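PDB 3KBQ: protein Ta0487 from Thermoplasma acidophilum, which is of unknown function but belongs to the CinA family, its probable molybdopterin-binding domain being the part crystallised here. Local coordinates for residues I88-L99 with L116-P127. Numbering follows the deposited sequence.
Sequences IGQDLRIDEDAL and LKMAKIPPSCRP
Ala-98 and Ala-119 face each other through their methyl groups, CB to CB at 4.0 Å, and these small side chains let the first turn of helix 96-106 settle close on the 3-10 segment 117-119. Ala-119 CB also reaches Leu-99 CB, while CD1 of Ile-121 extends the apolar patch to Ala-98 and to CB of Asp-95. Beside it a two-stranded antiparallel sheet forms: Arg-93 and Ile-121 exchange both backbone bonds, and Asp-95 N continues the pairing to Ala-119 O at 2.9 Å. Asp-95 suits the N-cap: with CG anti to the backbone N (chi1 173°), OD2 accepts from Ala-98 N at 2.6 Å, while OD1 lies 3.7 Å from CG of the Pro-127 ring. At the far end the extended chain of Gln-90 slides past Pro-123, and its amide grips Ser-124 twice. OE1 of Gln-90 accepts from the backbone N of Ser-124, in the carbonyl plane and on a lone pair, at 3.1 Å, while Gln-90 NE2 gives a more bent bond (131°) to Ser-124 OG at 2.9 Å. A leucine in place of Gln-90 would probably leave Ser-124 N, in the type I turn from Pro-122 to Cys-125, without this acceptor. Outside, Leu-92 packs on helix 80-87, Ile-121 and Pro-127 rest on Leu-138, and strand 125-128, tied by the Cys-125–Cys-140 disulfide, edges the main mixed sheet beside strand 137-142.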
# COMPACT_ATOMS: atom_id res chain seq x y z
N ILE B 88 9.22 -10.02 14.54
CA ILE B 88 10.42 -10.88 14.42
C ILE B 88 10.69 -11.66 15.72
O ILE B 88 11.70 -12.38 15.82
CB ILE B 88 11.72 -10.13 13.98
CG1 ILE B 88 12.05 -8.96 14.93
CG2 ILE B 88 11.60 -9.62 12.55
CD1 ILE B 88 13.47 -8.43 14.76
N GLY B 89 9.82 -11.50 16.70
CA GLY B 89 9.97 -12.28 17.93
C GLY B 89 10.99 -11.75 18.91
O GLY B 89 11.49 -12.50 19.75
N GLN B 90 11.28 -10.45 18.85
CA GLN B 90 12.23 -9.89 19.82
C GLN B 90 11.60 -8.93 20.81
O GLN B 90 10.52 -8.37 20.58
CB GLN B 90 13.36 -9.19 19.11
CG GLN B 90 14.02 -10.05 18.08
CD GLN B 90 15.30 -9.46 17.60
OE1 GLN B 90 15.59 -8.27 17.80
NE2 GLN B 90 16.11 -10.29 16.96
N ASP B 91 12.29 -8.75 21.94
CA ASP B 91 11.88 -7.76 22.91
C ASP B 91 12.59 -6.42 22.64
O ASP B 91 13.73 -6.37 22.17
CB ASP B 91 12.19 -8.24 24.34
CG ASP B 91 11.52 -9.56 24.68
OD1 ASP B 91 10.40 -9.81 24.18
OD2 ASP B 91 12.12 -10.35 25.44
N LEU B 92 11.91 -5.34 22.96
CA LEU B 92 12.55 -4.03 22.99
C LEU B 92 13.40 -3.85 24.26
O LEU B 92 12.97 -4.22 25.35
CB LEU B 92 11.47 -2.95 22.96
CG LEU B 92 10.57 -2.93 21.72
CD1 LEU B 92 9.44 -1.90 21.91
CD2 LEU B 92 11.38 -2.66 20.47
N ARG B 93 14.58 -3.26 24.09
CA ARG B 93 15.39 -2.79 25.18
C ARG B 93 15.90 -1.40 24.83
O ARG B 93 16.12 -1.09 23.66
CB ARG B 93 16.58 -3.74 25.44
CG ARG B 93 17.75 -3.53 24.50
CD ARG B 93 18.85 -4.59 24.65
NE ARG B 93 19.29 -4.74 26.04
CZ ARG B 93 20.34 -4.12 26.59
NH1 ARG B 93 21.10 -3.29 25.87
NH2 ARG B 93 20.64 -4.33 27.87
N ILE B 94 16.06 -0.58 25.87
CA ILE B 94 16.69 0.73 25.75
C ILE B 94 18.06 0.55 25.10
O ILE B 94 18.85 -0.30 25.53
CB ILE B 94 16.81 1.46 27.12
CG1 ILE B 94 15.43 1.85 27.67
CG2 ILE B 94 17.71 2.72 27.00
CD1 ILE B 94 15.44 2.31 29.17
N ASP B 95 18.29 1.29 24.02
CA ASP B 95 19.61 1.50 23.45
C ASP B 95 20.16 2.79 24.04
O ASP B 95 19.60 3.89 23.84
CB ASP B 95 19.51 1.60 21.91
CG ASP B 95 20.83 2.00 21.24
OD1 ASP B 95 21.33 1.18 20.46
OD2 ASP B 95 21.36 3.11 21.45
N GLU B 96 21.27 2.67 24.78
CA GLU B 96 21.84 3.80 25.52
C GLU B 96 22.37 4.96 24.62
O GLU B 96 22.21 6.15 24.97
CB GLU B 96 22.91 3.32 26.52
CG GLU B 96 22.42 2.32 27.61
CD GLU B 96 21.36 2.89 28.59
OE1 GLU B 96 21.15 4.13 28.68
OE2 GLU B 96 20.72 2.08 29.31
N ASP B 97 22.93 4.63 23.44
CA ASP B 97 23.39 5.67 22.49
C ASP B 97 22.16 6.44 22.01
O ASP B 97 22.13 7.68 22.06
CB ASP B 97 24.08 5.10 21.22
CG ASP B 97 25.20 4.10 21.51
OD1 ASP B 97 25.70 4.00 22.68
OD2 ASP B 97 25.61 3.41 20.54
N ALA B 98 21.16 5.68 21.56
CA ALA B 98 19.88 6.25 21.10
C ALA B 98 19.33 7.19 22.18
O ALA B 98 19.03 8.36 21.90
CB ALA B 98 18.88 5.14 20.78
N LEU B 99 19.25 6.68 23.41
CA LEU B 99 18.72 7.46 24.53
C LEU B 99 19.50 8.79 24.72
O LEU B 99 18.90 9.87 24.79
CB LEU B 99 18.69 6.63 25.84
CG LEU B 99 18.12 7.37 27.07
CD1 LEU B 99 16.71 7.97 26.80
CD2 LEU B 99 18.10 6.47 28.30
N LEU B 116 10.88 8.90 25.81
CA LEU B 116 11.78 7.87 26.22
C LEU B 116 11.65 6.65 25.33
O LEU B 116 12.68 6.11 24.90
CB LEU B 116 11.52 7.43 27.67
CG LEU B 116 12.35 6.27 28.23
CD1 LEU B 116 13.85 6.63 28.26
CD2 LEU B 116 11.89 5.92 29.67
N LYS B 117 10.40 6.22 25.04
CA LYS B 117 10.19 4.96 24.30
C LYS B 117 10.83 4.98 22.92
O LYS B 117 11.07 3.91 22.34
CB LYS B 117 8.72 4.50 24.30
CG LYS B 117 7.79 5.20 23.30
CD LYS B 117 7.68 4.41 21.98
CE LYS B 117 7.58 5.33 20.72
NZ LYS B 117 6.98 6.68 20.96
N MET B 118 11.15 6.17 22.39
CA MET B 118 11.85 6.24 21.09
C MET B 118 13.26 5.63 21.12
O MET B 118 13.82 5.34 20.05
CB MET B 118 11.94 7.68 20.50
CG MET B 118 10.62 8.29 20.01
SD MET B 118 10.81 10.01 19.42
CE MET B 118 11.85 10.79 20.66
N ALA B 119 13.83 5.43 22.31
CA ALA B 119 15.13 4.73 22.42
C ALA B 119 15.02 3.21 22.57
O ALA B 119 16.05 2.54 22.66
CB ALA B 119 15.99 5.32 23.57
N LYS B 120 13.79 2.68 22.62
CA LYS B 120 13.56 1.24 22.83
C LYS B 120 13.64 0.55 21.45
O LYS B 120 12.96 0.94 20.50
CB LYS B 120 12.20 1.00 23.53
CG LYS B 120 12.14 1.20 25.05
CD LYS B 120 12.54 -0.12 25.82
CE LYS B 120 11.75 -0.38 27.17
NZ LYS B 120 12.51 -0.27 28.52
N ILE B 121 14.53 -0.43 21.32
CA ILE B 121 14.92 -0.97 20.01
C ILE B 121 15.08 -2.48 20.20
O ILE B 121 15.48 -2.89 21.28
CB ILE B 121 16.25 -0.31 19.60
CG1 ILE B 121 16.03 0.92 18.72
CG2 ILE B 121 17.19 -1.22 18.88
CD1 ILE B 121 17.28 1.85 18.77
N PRO B 122 14.74 -3.32 19.18
CA PRO B 122 15.14 -4.73 19.33
C PRO B 122 16.64 -4.94 18.97
O PRO B 122 17.23 -4.13 18.26
CB PRO B 122 14.21 -5.44 18.33
CG PRO B 122 14.04 -4.49 17.23
CD PRO B 122 14.11 -3.07 17.86
N PRO B 123 17.26 -6.03 19.46
CA PRO B 123 18.71 -6.22 19.17
C PRO B 123 19.08 -6.40 17.70
O PRO B 123 20.22 -6.15 17.34
CB PRO B 123 19.05 -7.50 19.96
CG PRO B 123 17.79 -8.18 20.17
CD PRO B 123 16.75 -7.08 20.34
N SER B 124 18.13 -6.80 16.86
CA SER B 124 18.39 -6.92 15.42
C SER B 124 18.58 -5.58 14.69
O SER B 124 18.89 -5.59 13.49
CB SER B 124 17.25 -7.67 14.75
OG SER B 124 17.52 -9.07 14.72
N CYS B 125 18.35 -4.47 15.38
CA CYS B 125 18.41 -3.15 14.76
C CYS B 125 19.51 -2.29 15.34
O CYS B 125 19.87 -2.48 16.49
CB CYS B 125 17.08 -2.42 14.94
SG CYS B 125 15.69 -3.30 14.16
N ARG B 126 20.03 -1.37 14.53
CA ARG B 126 20.89 -0.28 14.97
C ARG B 126 20.17 1.06 14.71
O ARG B 126 19.54 1.22 13.64
CB ARG B 126 22.16 -0.26 14.14
CG ARG B 126 23.20 -1.27 14.54
CD ARG B 126 24.51 -0.97 13.80
NE ARG B 126 24.45 -1.32 12.38
CZ ARG B 126 24.51 -0.46 11.37
NH1 ARG B 126 24.64 0.85 11.59
NH2 ARG B 126 24.44 -0.90 10.11
N PRO B 127 20.30 2.04 15.63
CA PRO B 127 19.67 3.32 15.32
C PRO B 127 20.45 4.10 14.28
O PRO B 127 21.66 3.94 14.21
CB PRO B 127 19.66 4.05 16.67
CG PRO B 127 20.80 3.41 17.52
CD PRO B 127 21.18 2.10 16.82